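Local coordinates for protein precorrin-6Y C5,15-methyltransferase (Corynebacterium diphtheriae, PDB 3HM2) that probably serves as the S-adenosylmethionine-dependent methyltransferase domain of a longer precorrin-6Y C5,15-methyltransferase in the adenosylcobalamin pathway, at residues R62-I65 against L66-I70; F110-A113 against W114-L117. All coordinates share one frame; numbering follows the deposited sequence.

Both contacts are local in a Rossmann-like methyltransferase domain, contact 1 within helix 59-70, contact 2 on helix 109-115 and the residues that follow it. Helix 59-70 links the parallel strands 50-55 and 78-81 near one border of the mixed sheet. Helix 109-115 lies between strands 97-100 and 122-127. The contact centres are 25 Å apart and their nearest atoms about 16 Å, so they do not touch. Contact 1 includes Glu63, a ligand of calcium with Glu59 and of magnesium with Glu60, though no metal is bound to this chain. Contact 2 lies away from these metal sites. Ile65 of contact 1 touches the glycine-rich segment after strand 27-32, a probable cofactor-binding loop.

Contact 1. Residues R62-I65 against L66-I70; sequences RERI and LSNAI
Ile65 and Ala69 are joined across one helical turn by a backbone bond. Ala69 N donates to Ile65 O at 3.0 Å, in the carbonyl plane. The Ala69 CB sits 3.7 Å from the same Ile65 O. Asn68 N gives Ile65 O a weak second bond, and its main acceptor is Arg64 O at 3.3 Å. That donor stands 44° out of the carbonyl plane. The Asn68 side chain leans back over this carbonyl, with CG 3.5 Å from Arg64 O. Its chi1 of -80° sets CG beside its own backbone N, on the side of the preceding turn. The Arg64 chain bends at chi2, and its NE lies 4.0 Å from Asn68 ND2. Guanidinium and amide planes are 73° apart, with no hydrogen bond between them. Ser67 CB rests 3.3 Å from Glu63 O, which also takes a weak bond from Ser67 N.

Further out, Ile65 and Ala69 pack on Ile41 of helix 38-44, while Ile65 and Leu66 meet Val80 of strand 78-81. Arg62 turns away from the next turn, and its NH1 hydrogen-bonds Glu56 O, just after strand 50-55. This is the helix of a beta-alpha-beta unit. Its apolar side covers the neighbouring helix and strand. Glu63 lies on an exposed side, consistent with its observed role as a calcium and magnesium ligand, though this chain binds neither metal.

Contact 2. Residues F110-A113 against W114-L117; sequences FAAA and WKRL
Phe110 and Trp114 form the aromatic part of this helical turn. Four residues apart on the helix, and with CG anti to the backbone N in both (chi1 173° and -177°), their side chains lie side by side and point the same way. The Phe110 ring and the Trp114 five-membered ring are nearly parallel, with planes at 14°. They are slid apart and barely overlap, with centroids 5.0 Å apart. The nearest side-chain approach is Phe110 CZ to Trp114 CD2, 3.8 Å. Trp114 CB also makes a CH-pi contact over the Phe110 face, 4.1 Å from the ring centroid.

Among the backbone bonds, Lys115 N donates to Ala111 O at 2.8 Å. Leu117 N reaches Trp114 O at 2.9 Å.

The aliphatic contact is Ala112 CB with Lys115 CE, 3.7 Å apart. The lysine chain bends at chi3 and chi4 and folds back along the helix.

Outside the turn, Lys177 makes a cation-pi contact with Trp114 and its NZ hydrogen-bonds Trp114 O and Leu117 O. The indole thus meets an apolar ring within its own helix and a cation from near the C-terminus. The two carbonyl bonds join that end of the chain to the last turn of 110-117.

Contact 1. Residues R62-I65 against L66-I70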
# COMPACT_ATOMS: atom_id res chain seq x y z
N ARG A 62 10.33 6.24 -33.58
CA ARG A 62 11.81 6.23 -33.62
C ARG A 62 12.32 7.63 -33.94
O ARG A 62 13.36 8.06 -33.42
CB ARG A 62 12.36 5.24 -34.67
CG ARG A 62 12.18 3.76 -34.34
CD ARG A 62 13.05 2.82 -35.22
NE ARG A 62 12.66 2.71 -36.63
CZ ARG A 62 11.54 2.13 -37.09
NH1 ARG A 62 10.66 1.62 -36.25
NH2 ARG A 62 11.28 2.08 -38.39
N GLU A 63 11.59 8.33 -34.81
CA GLU A 63 11.92 9.70 -35.22
C GLU A 63 11.87 10.70 -34.05
O GLU A 63 12.60 11.69 -34.03
CB GLU A 63 11.03 10.17 -36.40
CG GLU A 63 11.49 9.74 -37.81
CD GLU A 63 10.61 10.30 -38.93
OE1 GLU A 63 9.99 11.37 -38.75
OE2 GLU A 63 10.53 9.65 -40.01
N ARG A 64 11.01 10.43 -33.06
CA ARG A 64 10.84 11.32 -31.90
C ARG A 64 11.77 11.01 -30.71
O ARG A 64 12.06 11.90 -29.90
CB ARG A 64 9.37 11.31 -31.45
CG ARG A 64 9.10 12.11 -30.19
CD ARG A 64 8.74 13.56 -30.49
NE ARG A 64 8.49 14.30 -29.25
CZ ARG A 64 7.88 15.47 -29.18
NH1 ARG A 64 7.43 16.05 -30.29
NH2 ARG A 64 7.71 16.07 -28.01
N ILE A 65 12.23 9.77 -30.60
CA ILE A 65 13.19 9.39 -29.57
C ILE A 65 14.52 10.06 -29.87
O ILE A 65 15.12 10.73 -29.02
CB ILE A 65 13.44 7.88 -29.57
CG1 ILE A 65 12.13 7.10 -29.48
CG2 ILE A 65 14.33 7.50 -28.42
CD1 ILE A 65 12.32 5.61 -29.69
N LEU A 66 14.99 9.88 -31.10
CA LEU A 66 16.27 10.45 -31.52
C LEU A 66 16.21 11.98 -31.53
O LEU A 66 17.19 12.65 -31.21
CB LEU A 66 16.65 9.93 -32.91
CG LEU A 66 17.93 10.51 -33.52
CD1 LEU A 66 19.16 9.98 -32.80
CD2 LEU A 66 18.00 10.21 -35.01
N SER A 67 15.05 12.52 -31.91
CA SER A 67 14.82 13.95 -31.82
C SER A 67 15.13 14.48 -30.42
O SER A 67 15.76 15.53 -30.27
CB SER A 67 13.37 14.28 -32.19
OG SER A 67 13.31 15.25 -33.22
N ASN A 68 14.70 13.74 -29.41
CA ASN A 68 14.86 14.17 -28.02
C ASN A 68 16.27 13.90 -27.50
O ASN A 68 16.76 14.61 -26.62
CB ASN A 68 13.82 13.49 -27.13
CG ASN A 68 12.46 14.16 -27.20
OD1 ASN A 68 12.32 15.24 -27.78
ND2 ASN A 68 11.46 13.52 -26.62
N ALA A 69 16.90 12.87 -28.04
CA ALA A 69 18.30 12.58 -27.72
C ALA A 69 19.22 13.68 -28.22
O ALA A 69 20.14 14.11 -27.52
CB ALA A 69 18.71 11.24 -28.31
N ILE A 70 18.97 14.15 -29.44
CA ILE A 70 19.60 15.36 -29.95
C ILE A 70 19.37 16.54 -29.00
O ILE A 70 20.32 17.12 -28.48
CB ILE A 70 19.07 15.73 -31.34
CG1 ILE A 70 19.55 14.71 -32.38
CG2 ILE A 70 19.52 17.14 -31.73
CD1 ILE A 70 18.96 14.92 -33.76

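Contact 2. Residues F110-A113 against W114-L117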
# COMPACT_ATOMS: atom_id res chain seq x y z
N PHE A 110 12.10 -11.73 -24.62
CA PHE A 110 12.99 -12.00 -23.50
C PHE A 110 14.06 -13.05 -23.78
O PHE A 110 15.25 -12.77 -23.68
CB PHE A 110 12.23 -12.36 -22.22
CG PHE A 110 13.14 -12.81 -21.10
CD1 PHE A 110 13.64 -11.90 -20.18
CD2 PHE A 110 13.52 -14.16 -21.00
CE1 PHE A 110 14.48 -12.32 -19.17
CE2 PHE A 110 14.37 -14.59 -19.99
CZ PHE A 110 14.84 -13.68 -19.07
N ALA A 111 13.64 -14.27 -24.11
CA ALA A 111 14.63 -15.31 -24.35
C ALA A 111 15.64 -14.73 -25.31
O ALA A 111 16.84 -14.77 -25.09
CB ALA A 111 13.97 -16.55 -24.91
N ALA A 112 15.13 -14.11 -26.36
CA ALA A 112 16.00 -13.39 -27.28
C ALA A 112 16.85 -12.33 -26.55
O ALA A 112 18.07 -12.44 -26.47
CB ALA A 112 15.16 -12.76 -28.35
N ALA A 113 16.23 -11.28 -26.03
CA ALA A 113 17.02 -10.31 -25.29
C ALA A 113 18.06 -11.06 -24.47
O ALA A 113 19.22 -10.66 -24.41
CB ALA A 113 16.13 -9.47 -24.38
N TRP A 114 17.65 -12.17 -23.87
CA TRP A 114 18.42 -12.84 -22.84
C TRP A 114 19.67 -13.56 -23.34
O TRP A 114 20.75 -13.46 -22.74
CB TRP A 114 17.53 -13.83 -22.12
CG TRP A 114 18.16 -14.56 -20.99
CD1 TRP A 114 18.43 -15.89 -20.92
CD2 TRP A 114 18.59 -14.00 -19.75
NE1 TRP A 114 19.00 -16.20 -19.71
CE2 TRP A 114 19.10 -15.06 -18.97
CE3 TRP A 114 18.58 -12.71 -19.21
CZ2 TRP A 114 19.60 -14.87 -17.68
CZ3 TRP A 114 19.07 -12.52 -17.93
CH2 TRP A 114 19.57 -13.59 -17.18
N LYS A 115 19.53 -14.28 -24.44
CA LYS A 115 20.64 -15.01 -25.02
C LYS A 115 21.83 -14.05 -25.19
O LYS A 115 23.00 -14.46 -25.22
CB LYS A 115 20.23 -15.60 -26.38
CG LYS A 115 20.49 -14.64 -27.56
CD LYS A 115 19.60 -14.87 -28.79
CE LYS A 115 18.67 -13.67 -29.07
NZ LYS A 115 19.30 -12.56 -29.81
N ARG A 116 21.52 -12.76 -25.29
CA ARG A 116 22.52 -11.78 -25.69
C ARG A 116 23.31 -11.27 -24.48
O ARG A 116 24.38 -10.67 -24.63
CB ARG A 116 21.88 -10.64 -26.49
CG ARG A 116 21.23 -11.05 -27.81
CD ARG A 116 22.26 -11.46 -28.88
NE ARG A 116 23.31 -10.45 -28.99
CZ ARG A 116 23.43 -9.58 -29.99
NH1 ARG A 116 22.58 -9.60 -31.02
NH2 ARG A 116 24.42 -8.70 -29.97
N LEU A 117 22.80 -11.53 -23.29
CA LEU A 117 23.42 -10.97 -22.09
C LEU A 117 24.55 -11.85 -21.54
O LEU A 117 24.32 -13.01 -21.21
CB LEU A 117 22.34 -10.70 -21.03
CG LEU A 117 22.86 -9.97 -19.78
CD1 LEU A 117 23.05 -8.50 -20.09
CD2 LEU A 117 21.91 -10.17 -18.63